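Local coordinates for protein methyltransferase 1 (Methanosarcina barkeri, PDB 2I2X) that carries a methyl group on its bound corrinoid in methanogenesis from methanol, accepting it through MtaB for later transfer to coenzyme M by MtaA, at residues B[38-43]-B[74-79]; B[50-55]-B[102-107]; B[125-130]-B[153-158]; B[161-166]-B[192-197]; B[175-180]-B[204-209]. One frame throughout, in Å; residues are numbered along the deposited sequence.

Interaction 1 of 5, residues B[38-43]-B[74-79]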
# COMPACT_ATOMS: atom_id res chain seq x y z
N GLU B 38 -28.59 -37.18 33.54
CA GLU B 38 -29.91 -37.75 33.27
C GLU B 38 -31.01 -36.73 32.92
O GLU B 38 -31.55 -36.75 31.81
CB GLU B 38 -30.35 -38.63 34.47
CG GLU B 38 -31.77 -39.19 34.40
CD GLU B 38 -31.83 -40.63 33.92
OE1 GLU B 38 -30.76 -41.29 33.84
OE2 GLU B 38 -32.96 -41.10 33.65
N LEU B 39 -31.35 -35.85 33.87
CA LEU B 39 -32.40 -34.85 33.66
C LEU B 39 -31.83 -33.54 33.06
O LEU B 39 -32.54 -32.82 32.35
CB LEU B 39 -33.16 -34.53 34.96
CG LEU B 39 -32.95 -35.18 36.35
CD1 LEU B 39 -33.51 -34.24 37.42
CD2 LEU B 39 -33.54 -36.61 36.50
N ILE B 40 -30.57 -33.25 33.35
CA ILE B 40 -29.90 -32.03 32.86
C ILE B 40 -29.36 -32.19 31.43
O ILE B 40 -29.45 -31.26 30.62
CB ILE B 40 -28.78 -31.57 33.83
CG1 ILE B 40 -29.39 -31.01 35.12
CG2 ILE B 40 -27.88 -30.51 33.16
CD1 ILE B 40 -28.37 -30.83 36.25
N TYR B 41 -28.82 -33.38 31.14
CA TYR B 41 -28.36 -33.75 29.79
C TYR B 41 -29.23 -33.27 28.59
O TYR B 41 -28.70 -32.62 27.69
CB TYR B 41 -28.13 -35.27 29.73
CG TYR B 41 -27.78 -35.81 28.37
CD1 TYR B 41 -26.45 -35.99 28.00
CD2 TYR B 41 -28.77 -36.15 27.45
CE1 TYR B 41 -26.12 -36.49 26.75
CE2 TYR B 41 -28.46 -36.65 26.20
CZ TYR B 41 -27.13 -36.82 25.85
OH TYR B 41 -26.80 -37.32 24.61
N PRO B 42 -30.55 -33.57 28.58
CA PRO B 42 -31.33 -33.17 27.40
C PRO B 42 -31.40 -31.66 27.19
O PRO B 42 -31.65 -31.21 26.07
CB PRO B 42 -32.73 -33.72 27.70
CG PRO B 42 -32.54 -34.73 28.76
CD PRO B 42 -31.41 -34.23 29.58
N ILE B 43 -31.18 -30.91 28.27
CA ILE B 43 -31.19 -29.44 28.22
C ILE B 43 -29.83 -28.90 27.74
O ILE B 43 -29.76 -27.86 27.08
CB ILE B 43 -31.57 -28.81 29.60
CG1 ILE B 43 -32.85 -29.45 30.16
CG2 ILE B 43 -31.77 -27.30 29.49
CD1 ILE B 43 -33.12 -29.11 31.63
N ASP B 74 -28.13 -21.99 36.42
CA ASP B 74 -26.71 -22.24 36.62
C ASP B 74 -26.35 -23.72 36.59
O ASP B 74 -25.16 -24.08 36.61
CB ASP B 74 -26.24 -21.59 37.93
CG ASP B 74 -26.58 -20.10 37.99
OD1 ASP B 74 -26.28 -19.37 37.02
OD2 ASP B 74 -27.15 -19.65 39.01
N ASP B 75 -27.37 -24.57 36.52
CA ASP B 75 -27.21 -26.02 36.58
C ASP B 75 -27.55 -26.71 35.27
O ASP B 75 -27.00 -27.77 34.96
CB ASP B 75 -28.07 -26.61 37.71
CG ASP B 75 -27.61 -26.18 39.09
OD1 ASP B 75 -26.41 -25.90 39.27
OD2 ASP B 75 -28.47 -26.13 40.01
N ALA B 76 -28.47 -26.14 34.51
CA ALA B 76 -28.85 -26.69 33.21
C ALA B 76 -28.52 -25.77 32.01
O ALA B 76 -28.16 -26.25 30.93
CB ALA B 76 -30.33 -27.07 33.20
N LEU B 77 -28.62 -24.45 32.21
CA LEU B 77 -28.43 -23.49 31.12
C LEU B 77 -26.99 -22.97 30.99
O LEU B 77 -26.48 -22.87 29.88
CB LEU B 77 -29.43 -22.34 31.22
CG LEU B 77 -30.94 -22.64 31.09
CD1 LEU B 77 -31.71 -21.34 30.96
CD2 LEU B 77 -31.29 -23.58 29.94
N MET B 78 -26.36 -22.65 32.11
CA MET B 78 -24.96 -22.18 32.13
C MET B 78 -23.96 -23.31 31.87
O MET B 78 -22.84 -23.05 31.44
CB MET B 78 -24.61 -21.51 33.47
CG MET B 78 -25.05 -20.06 33.61
SD MET B 78 -24.16 -18.85 32.58
CE MET B 78 -22.51 -18.95 33.29
N VAL B 79 -24.37 -24.54 32.14
CA VAL B 79 -23.49 -25.68 31.95
C VAL B 79 -23.47 -26.08 30.47
O VAL B 79 -22.41 -26.38 29.92
CB VAL B 79 -23.86 -26.88 32.88
CG1 VAL B 79 -22.88 -28.03 32.71
CG2 VAL B 79 -23.90 -26.45 34.35
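The carbonyl oxygen of Ile40 is the best-held polar atom, gripped by one hydrogen bond: Ile43 N donates to Ile40 O at 2.9 Å, in a turn at the start of helix 41-48, part of the N-terminal helix bundle. No hydrogen bond crosses to helix 72-89; aliphatic side chains meet a methyl, a leucine branch and one backbone carbonyl. Spaced three residues apart, Ile40 and Ile43 both aim their side chains at the partner helix. Ile43 has CG2 anti to its backbone N and CG1 beside that N, so two methyls meet Ala76: Ile43 CD1 lies 3.8 Å and Ile43 CG2 4.0 Å from Ala76 CB. Alanine suits this place because its single methyl lets the backbones come close, with Ile40 CA and Ala76 CA 5.5 Å apart. Leu77 leaves its CA pointing away, but with CG anti to its carbonyl carbon its end comes nearer and crosses Ile43 obliquely, Leu77 CD2 lying 3.8 Å from Ile43 CG2. Both reach further, Ile43 onto Leu59 and Ala62 of helix 52-65, Leu77 onto Met105 and Ile109 of helix 95-113. On the outer side Asp75 turns its carboxylate away, as befits an exposed charge, and offers its backbone instead: Ile40 CG2 lies 3.4 Å from Asp75 O, and Ile40 CD1 3.6 Å from the same oxygen.

Interaction 2 of 5, residues B[50-55]-B[102-107]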
# COMPACT_ATOMS: atom_id res chain seq x y z
N GLY B 50 -28.90 -25.54 19.78
CA GLY B 50 -29.59 -24.26 19.61
C GLY B 50 -31.06 -24.44 19.29
O GLY B 50 -31.60 -23.76 18.42
N GLU B 51 -31.70 -25.35 20.01
CA GLU B 51 -33.03 -25.83 19.68
C GLU B 51 -34.01 -25.51 20.83
O GLU B 51 -34.19 -26.31 21.75
CB GLU B 51 -32.96 -27.35 19.40
CG GLU B 51 -34.21 -27.95 18.78
CD GLU B 51 -34.50 -27.41 17.40
OE1 GLU B 51 -35.59 -26.80 17.21
OE2 GLU B 51 -33.65 -27.59 16.50
N GLU B 52 -34.63 -24.33 20.76
CA GLU B 52 -35.43 -23.80 21.88
C GLU B 52 -36.67 -24.62 22.26
O GLU B 52 -37.00 -24.74 23.45
CB GLU B 52 -35.78 -22.31 21.67
CG GLU B 52 -36.55 -21.98 20.39
CD GLU B 52 -35.65 -21.86 19.18
OE1 GLU B 52 -34.48 -21.42 19.32
OE2 GLU B 52 -36.13 -22.21 18.08
N ASP B 53 -37.34 -25.19 21.26
CA ASP B 53 -38.49 -26.08 21.49
C ASP B 53 -38.17 -27.22 22.44
O ASP B 53 -39.02 -27.65 23.22
CB ASP B 53 -39.00 -26.65 20.16
CG ASP B 53 -39.94 -25.70 19.43
OD1 ASP B 53 -40.24 -24.61 19.97
OD2 ASP B 53 -40.37 -26.05 18.32
N ASP B 54 -36.93 -27.71 22.36
CA ASP B 54 -36.50 -28.82 23.20
C ASP B 54 -35.88 -28.32 24.50
O ASP B 54 -35.69 -29.10 25.43
CB ASP B 54 -35.51 -29.71 22.44
CG ASP B 54 -36.04 -30.16 21.08
OD1 ASP B 54 -37.14 -29.71 20.67
OD2 ASP B 54 -35.35 -30.97 20.42
N VAL B 55 -35.58 -27.03 24.57
CA VAL B 55 -35.04 -26.45 25.80
C VAL B 55 -36.14 -26.30 26.85
O VAL B 55 -35.93 -26.67 28.01
CB VAL B 55 -34.38 -25.08 25.57
CG1 VAL B 55 -33.81 -24.53 26.89
CG2 VAL B 55 -33.28 -25.18 24.54
N ALA B 102 -27.23 -19.13 22.17
CA ALA B 102 -27.52 -18.01 23.06
C ALA B 102 -28.99 -17.60 22.96
O ALA B 102 -29.59 -17.22 23.96
CB ALA B 102 -26.61 -16.83 22.75
N ASP B 103 -29.54 -17.66 21.74
CA ASP B 103 -30.97 -17.50 21.50
C ASP B 103 -31.75 -18.55 22.29
O ASP B 103 -32.70 -18.23 23.00
CB ASP B 103 -31.30 -17.66 20.02
CG ASP B 103 -30.96 -16.44 19.21
OD1 ASP B 103 -30.56 -15.41 19.79
OD2 ASP B 103 -31.09 -16.53 17.97
N ALA B 104 -31.34 -19.80 22.15
CA ALA B 104 -31.98 -20.91 22.83
C ALA B 104 -31.89 -20.79 24.35
O ALA B 104 -32.85 -21.07 25.05
CB ALA B 104 -31.39 -22.23 22.36
N MET B 105 -30.73 -20.34 24.84
CA MET B 105 -30.50 -20.20 26.27
C MET B 105 -31.24 -19.02 26.88
O MET B 105 -31.81 -19.14 27.96
CB MET B 105 -29.01 -20.08 26.56
CG MET B 105 -28.68 -19.86 28.03
SD MET B 105 -27.33 -18.69 28.23
CE MET B 105 -28.04 -17.20 27.50
N LEU B 106 -31.21 -17.87 26.20
CA LEU B 106 -31.95 -16.69 26.64
C LEU B 106 -33.46 -16.96 26.73
O LEU B 106 -34.14 -16.40 27.60
CB LEU B 106 -31.70 -15.51 25.69
CG LEU B 106 -30.46 -14.64 25.92
CD1 LEU B 106 -30.04 -13.97 24.62
CD2 LEU B 106 -30.72 -13.60 27.01
N GLU B 107 -33.97 -17.80 25.83
CA GLU B 107 -35.39 -18.16 25.82
C GLU B 107 -35.69 -19.18 26.91
O GLU B 107 -36.85 -19.46 27.22
CB GLU B 107 -35.79 -18.69 24.45
CG GLU B 107 -37.17 -18.21 24.02
CD GLU B 107 -37.74 -19.03 22.89
OE1 GLU B 107 -38.10 -18.44 21.85
OE2 GLU B 107 -37.82 -20.27 23.03
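At Gly50 the chain leaves helix 41-48 with a positive phi of 59° in a Schellman motif, then turns into helix 52-65 so close to helix 95-113 that Glu52 CA and Ala104 CA are 4.6 Å apart. Glycine suits the left-handed turn, and alanine suits the crossing: Ala104 CB rests on the bare backbone, 3.8 Å from Gly50 C and 3.9 Å from Glu51 N. One turn on, Val55 CG2 flanks the same methyl, 4.1 Å from Ala104 CB. Further out, Glu52 holds CG in the crowded position between its backbone N and carbonyl carbon, and its chain bends at chi2. Glu107, extended beyond CG, crosses it obliquely and lays OE2 3.2 Å from Glu52 CB. The carboxylate planes stand 70° apart, their charged atoms not touching, Glu52 OE1 being 5.1 Å from Glu107 OE2; such like charges may raise each other's pKa slightly. Nearby, Asp103 makes a salt bridge to Arg178 of a neighbouring subunit. On the inner side of the helix bundle, Val55 packs on Ala46 and Ile47 of helix 41-48 and on Leu77 of helix 72-89, the residue that Met105 also touches from helix 95-113.

Interaction 3 of 5, residues B[125-130]-B[153-158]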
# COMPACT_ATOMS: atom_id res chain seq x y z
N THR B 125 -23.01 -6.39 36.49
CA THR B 125 -23.66 -5.81 35.31
C THR B 125 -22.62 -5.18 34.37
O THR B 125 -21.70 -4.49 34.83
CB THR B 125 -24.78 -4.78 35.70
OG1 THR B 125 -25.93 -5.50 36.16
CG2 THR B 125 -25.21 -3.93 34.52
N VAL B 126 -22.76 -5.45 33.07
CA VAL B 126 -22.00 -4.74 32.03
C VAL B 126 -22.95 -3.95 31.13
O VAL B 126 -24.01 -4.45 30.74
CB VAL B 126 -21.13 -5.69 31.16
CG1 VAL B 126 -20.22 -4.89 30.25
CG2 VAL B 126 -20.30 -6.62 32.02
N VAL B 127 -22.58 -2.70 30.85
CA VAL B 127 -23.25 -1.87 29.86
C VAL B 127 -22.41 -1.94 28.59
O VAL B 127 -21.17 -1.84 28.65
CB VAL B 127 -23.41 -0.39 30.33
CG1 VAL B 127 -24.02 0.49 29.25
CG2 VAL B 127 -24.25 -0.32 31.57
N CYS B 128 -23.08 -2.12 27.45
CA CYS B 128 -22.43 -2.17 26.14
C CYS B 128 -23.02 -1.17 25.17
O CYS B 128 -24.24 -1.02 25.07
CB CYS B 128 -22.55 -3.57 25.55
SG CYS B 128 -21.82 -4.81 26.60
N HIS B 129 -22.15 -0.48 24.44
CA HIS B 129 -22.61 0.47 23.43
C HIS B 129 -21.67 0.51 22.24
O HIS B 129 -20.52 0.08 22.32
CB HIS B 129 -22.79 1.87 24.04
CG HIS B 129 -21.52 2.66 24.15
ND1 HIS B 129 -20.46 2.28 24.95
CD2 HIS B 129 -21.15 3.83 23.56
CE1 HIS B 129 -19.49 3.17 24.84
NE2 HIS B 129 -19.88 4.11 24.01
N VAL B 130 -22.19 1.03 21.13
CA VAL B 130 -21.41 1.40 19.97
C VAL B 130 -21.28 2.92 20.00
O VAL B 130 -22.23 3.62 20.38
CB VAL B 130 -22.10 0.92 18.67
CG1 VAL B 130 -21.30 1.32 17.46
CG2 VAL B 130 -22.26 -0.56 18.68
N ASN B 153 -24.70 -10.04 33.20
CA ASN B 153 -25.95 -9.43 32.79
C ASN B 153 -25.67 -8.16 31.98
O ASN B 153 -24.88 -7.31 32.40
CB ASN B 153 -26.80 -9.14 34.03
CG ASN B 153 -28.06 -8.35 33.72
OD1 ASN B 153 -28.11 -7.14 33.92
ND2 ASN B 153 -29.10 -9.04 33.24
N VAL B 154 -26.30 -8.05 30.81
CA VAL B 154 -25.95 -6.98 29.87
C VAL B 154 -27.14 -6.15 29.41
O VAL B 154 -28.04 -6.64 28.71
CB VAL B 154 -25.18 -7.53 28.62
CG1 VAL B 154 -25.09 -6.47 27.52
CG2 VAL B 154 -23.80 -8.02 29.02
N VAL B 155 -27.14 -4.89 29.82
CA VAL B 155 -28.03 -3.91 29.23
C VAL B 155 -27.34 -3.45 27.95
O VAL B 155 -26.23 -2.93 27.98
CB VAL B 155 -28.40 -2.75 30.23
CG1 VAL B 155 -27.25 -2.41 31.16
CG2 VAL B 155 -28.92 -1.49 29.52
N ASP B 156 -28.00 -3.72 26.82
CA ASP B 156 -27.47 -3.42 25.48
C ASP B 156 -28.01 -2.07 24.98
O ASP B 156 -29.16 -1.98 24.54
CB ASP B 156 -27.85 -4.56 24.52
CG ASP B 156 -27.27 -4.40 23.11
OD1 ASP B 156 -26.77 -3.32 22.75
OD2 ASP B 156 -27.34 -5.39 22.34
N LEU B 157 -27.18 -1.04 25.04
CA LEU B 157 -27.56 0.32 24.67
C LEU B 157 -27.76 0.60 23.18
O LEU B 157 -28.25 1.67 22.82
CB LEU B 157 -26.56 1.33 25.25
CG LEU B 157 -26.83 2.05 26.58
CD1 LEU B 157 -27.99 3.03 26.44
CD2 LEU B 157 -27.10 1.10 27.71
N GLY B 158 -27.37 -0.34 22.31
CA GLY B 158 -27.63 -0.22 20.87
C GLY B 158 -26.54 0.50 20.08
O GLY B 158 -25.38 0.50 20.48
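Val155 turns CG1 into the crowded position between its backbone N and carbonyl carbon (chi1 35°), while Val127 holds CG1 anti to its N (chi1 176°) and CG2 beside it; the two side chains lie alongside, Val155 CG1 3.7 Å from Val127 CG2. They belong to the first beta-alpha-beta unit of the Rossmann-like corrinoid-binding domain, in which helix 138-149 links strands 125-130 and 153-158 as parallel neighbours. Well-aimed backbone bonds join them: Val126 N to Asn153 O at 2.9 Å, Cys128 N to Val155 O at 3.3 Å, Leu157 N to Cys128 O at 2.9 Å and Val130 N to Gly158 O at 3.3 Å. The bond from Val155 N to Val126 O is weak. Beta-branched valines suit both faces of such strands. Beneath helix 138-149, Cys128 SG sits 3.8 Å from Val154 CG1, and both side chains touch Leu147. On the face beneath helix 164-173, Leu157 obliquely crosses Val127, CD2 meeting Val127 CG1, and packs on Ala169. Val130 ends its strand about 5 Å, side chain to side chain, from His136, the axial ligand of cobalt. Opposite it the chain turns at a glycine of positive phi in an Asx turn, where Gly158 N donates to Asp156 OD1 at 3.1 Å from above the carboxylate plane, 31° out of it.

Interaction 4 of 5, residues B[161-166]-B[192-197]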
# COMPACT_ATOMS: atom_id res chain seq x y z
N VAL B 161 -24.92 5.77 19.88
CA VAL B 161 -25.19 6.11 21.31
C VAL B 161 -24.41 7.33 21.84
O VAL B 161 -23.18 7.29 21.95
CB VAL B 161 -24.99 4.87 22.25
CG1 VAL B 161 -25.33 5.22 23.69
CG2 VAL B 161 -25.85 3.70 21.79
N PRO B 162 -25.13 8.42 22.22
CA PRO B 162 -24.64 9.80 22.41
C PRO B 162 -23.80 10.20 23.65
O PRO B 162 -23.46 11.37 23.77
CB PRO B 162 -25.93 10.65 22.37
CG PRO B 162 -27.03 9.71 21.97
CD PRO B 162 -26.59 8.35 22.41
N ALA B 163 -23.45 9.27 24.53
CA ALA B 163 -22.63 9.57 25.73
C ALA B 163 -23.42 10.07 26.96
O ALA B 163 -23.34 9.44 28.01
CB ALA B 163 -21.44 10.51 25.41
N GLU B 164 -24.18 11.17 26.82
CA GLU B 164 -25.16 11.59 27.85
C GLU B 164 -25.97 10.38 28.30
O GLU B 164 -26.37 10.27 29.46
CB GLU B 164 -26.16 12.63 27.32
CG GLU B 164 -25.69 14.08 27.28
CD GLU B 164 -24.90 14.43 26.02
OE1 GLU B 164 -25.15 13.82 24.94
OE2 GLU B 164 -24.03 15.32 26.10
N GLU B 165 -26.20 9.49 27.34
CA GLU B 165 -27.04 8.32 27.47
C GLU B 165 -26.28 7.15 28.09
O GLU B 165 -26.88 6.27 28.71
CB GLU B 165 -27.50 7.93 26.08
CG GLU B 165 -28.94 7.58 26.00
CD GLU B 165 -29.35 7.33 24.58
OE1 GLU B 165 -29.60 8.32 23.84
OE2 GLU B 165 -29.43 6.14 24.21
N VAL B 166 -24.96 7.15 27.88
CA VAL B 166 -24.08 6.14 28.45
C VAL B 166 -23.97 6.44 29.94
O VAL B 166 -24.09 5.55 30.78
CB VAL B 166 -22.67 6.14 27.78
CG1 VAL B 166 -21.81 5.01 28.32
CG2 VAL B 166 -22.79 6.02 26.28
N LYS B 192 -13.46 9.46 23.69
CA LYS B 192 -13.11 10.73 24.33
C LYS B 192 -14.29 11.21 25.14
O LYS B 192 -14.26 11.14 26.37
CB LYS B 192 -12.77 11.81 23.28
CG LYS B 192 -11.30 12.23 23.16
CD LYS B 192 -10.94 13.34 24.14
CE LYS B 192 -9.44 13.38 24.38
NZ LYS B 192 -9.11 13.91 25.74
N GLU B 193 -15.32 11.68 24.45
CA GLU B 193 -16.54 12.18 25.08
C GLU B 193 -16.97 11.33 26.26
O GLU B 193 -17.13 11.84 27.36
CB GLU B 193 -17.68 12.30 24.08
CG GLU B 193 -17.95 13.72 23.64
CD GLU B 193 -19.22 13.83 22.81
OE1 GLU B 193 -19.18 13.49 21.60
OE2 GLU B 193 -20.26 14.26 23.38
N VAL B 194 -17.13 10.02 26.02
CA VAL B 194 -17.55 9.08 27.07
C VAL B 194 -16.62 9.10 28.28
O VAL B 194 -17.08 9.30 29.40
CB VAL B 194 -17.72 7.63 26.51
CG1 VAL B 194 -17.91 6.63 27.64
CG2 VAL B 194 -18.91 7.58 25.56
N ASN B 195 -15.32 8.91 28.06
CA ASN B 195 -14.33 8.88 29.14
C ASN B 195 -14.32 10.15 30.01
O ASN B 195 -14.46 10.06 31.23
CB ASN B 195 -12.93 8.62 28.58
CG ASN B 195 -11.85 8.81 29.62
OD1 ASN B 195 -11.35 9.91 29.82
ND2 ASN B 195 -11.48 7.72 30.28
N ASP B 196 -14.15 11.30 29.36
CA ASP B 196 -14.16 12.61 30.02
C ASP B 196 -15.44 12.80 30.81
O ASP B 196 -15.41 13.19 31.97
CB ASP B 196 -14.03 13.74 28.99
CG ASP B 196 -12.72 13.69 28.22
OD1 ASP B 196 -11.91 12.77 28.45
OD2 ASP B 196 -12.51 14.58 27.37
N MET B 197 -16.57 12.51 30.17
CA MET B 197 -17.89 12.74 30.74
C MET B 197 -18.27 11.73 31.84
O MET B 197 -19.36 11.80 32.41
CB MET B 197 -18.93 12.74 29.63
CG MET B 197 -20.19 13.51 29.93
SD MET B 197 -21.60 12.62 29.26
CE MET B 197 -21.19 10.95 29.78
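Two helices lying on the same side of the Rossmann-like sheet meet here, the start of helix 164-173 packing against the middle of helix 190-199. Ala163 occupies the N-cap position of the first helix and is the centre of the contact. Its methyl meets Val194, Ala163 CB lying 3.9 Å from Val194 CG2. The same branch reaches the next turn, with Val194 CG2 4.2 Å from Val166 CG2. Val194 can serve both because its CG2 sits beside the backbone N, pointing across, while CG1 is anti to that N and turns to Leu178 and Phe207 of the sheet. A beta-branched residue fits such a three-way junction well. Met197, one helical turn later, swings CG anti to its N and bends at chi2 and chi3, so that its flexible end curls around the N-cap: Met197 CE lies 3.2 Å from Ala163 O, and Met197 SD 3.8 Å from Glu164 N. The soft thioether can follow this uneven backbone surface. At the outer edge the carboxylates approach without a bond, Glu164 OE2 being 4.8 Å from Glu193 OE2; Glu193 also lies near Glu132, so the cluster of like charges may favour partial protonation. Behind the helix start, Glu165 makes a salt bridge to Arg133 of a neighbouring subunit, which Val161 also packs against. Two neighbouring helices packed on one face of a parallel sheet are the layered alpha/beta arrangement of the Rossmann-like fold to which this B12-binding domain belongs.

Interaction 5 of 5, residues B[175-180]-B[204-209]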
# COMPACT_ATOMS: atom_id res chain seq x y z
N PRO B 175 -23.02 -0.58 36.73
CA PRO B 175 -22.34 -1.73 36.17
C PRO B 175 -20.91 -1.81 36.68
O PRO B 175 -20.36 -0.82 37.18
CB PRO B 175 -22.36 -1.43 34.68
CG PRO B 175 -22.30 0.06 34.60
CD PRO B 175 -23.06 0.56 35.79
N ILE B 176 -20.31 -2.98 36.55
CA ILE B 176 -18.92 -3.17 36.94
C ILE B 176 -17.97 -2.79 35.80
O ILE B 176 -16.79 -2.48 36.02
CB ILE B 176 -18.68 -4.63 37.37
CG1 ILE B 176 -19.34 -5.60 36.38
CG2 ILE B 176 -19.21 -4.84 38.81
CD1 ILE B 176 -18.56 -6.87 36.14
N MET B 177 -18.52 -2.77 34.58
CA MET B 177 -17.73 -2.61 33.38
C MET B 177 -18.51 -1.98 32.24
O MET B 177 -19.66 -2.35 31.97
CB MET B 177 -17.20 -3.97 32.95
CG MET B 177 -16.86 -4.09 31.50
SD MET B 177 -15.42 -5.13 31.37
CE MET B 177 -14.16 -3.94 31.81
N LEU B 178 -17.87 -1.04 31.55
CA LEU B 178 -18.45 -0.41 30.38
C LEU B 178 -17.69 -0.86 29.13
O LEU B 178 -16.47 -0.72 29.08
CB LEU B 178 -18.35 1.11 30.52
CG LEU B 178 -18.90 1.97 29.39
CD1 LEU B 178 -20.41 1.80 29.33
CD2 LEU B 178 -18.51 3.43 29.62
N THR B 179 -18.40 -1.41 28.14
CA THR B 179 -17.78 -1.72 26.82
C THR B 179 -18.16 -0.70 25.76
O THR B 179 -19.28 -0.17 25.74
CB THR B 179 -18.07 -3.16 26.27
OG1 THR B 179 -19.41 -3.26 25.80
CG2 THR B 179 -17.84 -4.23 27.31
N GLY B 180 -17.21 -0.43 24.87
CA GLY B 180 -17.43 0.43 23.70
C GLY B 180 -16.82 -0.15 22.43
O GLY B 180 -15.75 -0.77 22.46
N LYS B 204 -15.47 5.80 38.06
CA LYS B 204 -14.15 5.18 37.92
C LYS B 204 -14.21 3.66 37.65
O LYS B 204 -13.38 2.89 38.13
CB LYS B 204 -13.26 5.52 39.14
CG LYS B 204 -11.75 5.64 38.82
CD LYS B 204 -10.96 4.36 39.18
CE LYS B 204 -10.08 3.85 38.03
NZ LYS B 204 -8.84 4.65 37.75
N ILE B 205 -15.20 3.25 36.86
CA ILE B 205 -15.25 1.86 36.38
C ILE B 205 -14.41 1.72 35.11
O ILE B 205 -14.22 2.69 34.37
CB ILE B 205 -16.72 1.35 36.18
CG1 ILE B 205 -17.38 2.03 34.97
CG2 ILE B 205 -17.54 1.50 37.49
CD1 ILE B 205 -18.66 1.34 34.50
N PRO B 206 -13.86 0.51 34.86
CA PRO B 206 -13.07 0.34 33.64
C PRO B 206 -13.95 0.46 32.39
O PRO B 206 -15.11 0.03 32.39
CB PRO B 206 -12.50 -1.07 33.77
CG PRO B 206 -12.74 -1.48 35.17
CD PRO B 206 -13.94 -0.74 35.64
N PHE B 207 -13.38 1.04 31.35
CA PHE B 207 -14.05 1.22 30.07
C PHE B 207 -13.33 0.39 29.03
O PHE B 207 -12.34 0.84 28.47
CB PHE B 207 -14.02 2.70 29.71
CG PHE B 207 -14.71 3.04 28.41
CD1 PHE B 207 -15.67 2.21 27.85
CD2 PHE B 207 -14.41 4.24 27.76
CE1 PHE B 207 -16.31 2.55 26.65
CE2 PHE B 207 -15.04 4.59 26.57
CZ PHE B 207 -15.99 3.74 26.01
N ALA B 208 -13.79 -0.83 28.78
CA ALA B 208 -13.11 -1.72 27.83
C ALA B 208 -13.49 -1.43 26.37
O ALA B 208 -14.61 -1.71 25.93
CB ALA B 208 -13.37 -3.18 28.18
N CYS B 209 -12.54 -0.87 25.62
CA CYS B 209 -12.75 -0.43 24.26
C CYS B 209 -12.22 -1.39 23.21
O CYS B 209 -11.13 -1.95 23.36
CB CYS B 209 -12.07 0.91 24.06
SG CYS B 209 -12.70 2.21 25.10
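Leu178, Ile205 and Ala208 give up the most surface where strands 177-181 and 207-210 run parallel in the beta-alpha-beta unit whose crossover helix is 190-199. Leu178 holds CG anti to its backbone N and lies alongside Phe207, pointing the same way. Its CD2 comes over a face of the ring in a CH-pi contact, Leu178 CD2 standing 4.0 Å from the Phe207 centroid and 27° off the normal. Cys209 SG lies over the centre of the opposite face, so the ring is held between them. Gly180, which has no side chain, allows the ring's CE1 close to its backbone N. Ile205, just before its strand, places CG1 in the crowded position (chi1 71°), so that CD1 enters between two partners: Ile205 CD1 is 3.9 Å from Pro175 CG and 4.0 Å from Leu178 CB. A long branched residue suits this end, where Val170 of helix 164-173 also packs against it. Ala208 lies on the other face of the sheet, and its methyl is 3.8 Å from Met177 CE, whose bent chain also reaches Pro206. Backbone bonds fix the register: Leu178 N donates to Pro206 O at 3.1 Å, and Ala208 N to Leu178 O at 2.7 Å. Ala208 O then accepts from Gly180 N at 3.1 Å, with the donor 34° out of the carbonyl plane. The same oxygen is hydrogen-bonded to O5B of the bound corrinoid. Backbone bonds thus join the strands, apolar side chains fill both faces, and Ala208, with only a methyl, offers its carbonyl to strand and cofactor alike.

How the interactions relate
Interactions 1 and 2 belong to the helix bundle and interactions 3, 4 and 5 to the corrinoid-binding domain. The first two, with centres 12 Å apart, touch where Leu77 CD1 of interaction 1 lies 3.7 Å from Met105 O. Interactions 3 and 5 occupy neighbouring strand pairs of one sheet, joined where His129 ND1 is 2.8 Å from Thr179 O, probably a hydrogen bond. Interaction 4 lies over both: Val194 CG2 is 3.9 Å from His129 NE2, and Val166 CG1 3.6 Å from Leu178 CD1. The corrinoid is met directly by interaction 5, whereas the side chains of Val130 in interaction 3 and Val194 in interaction 4 stand about 7 and 12 Å from it.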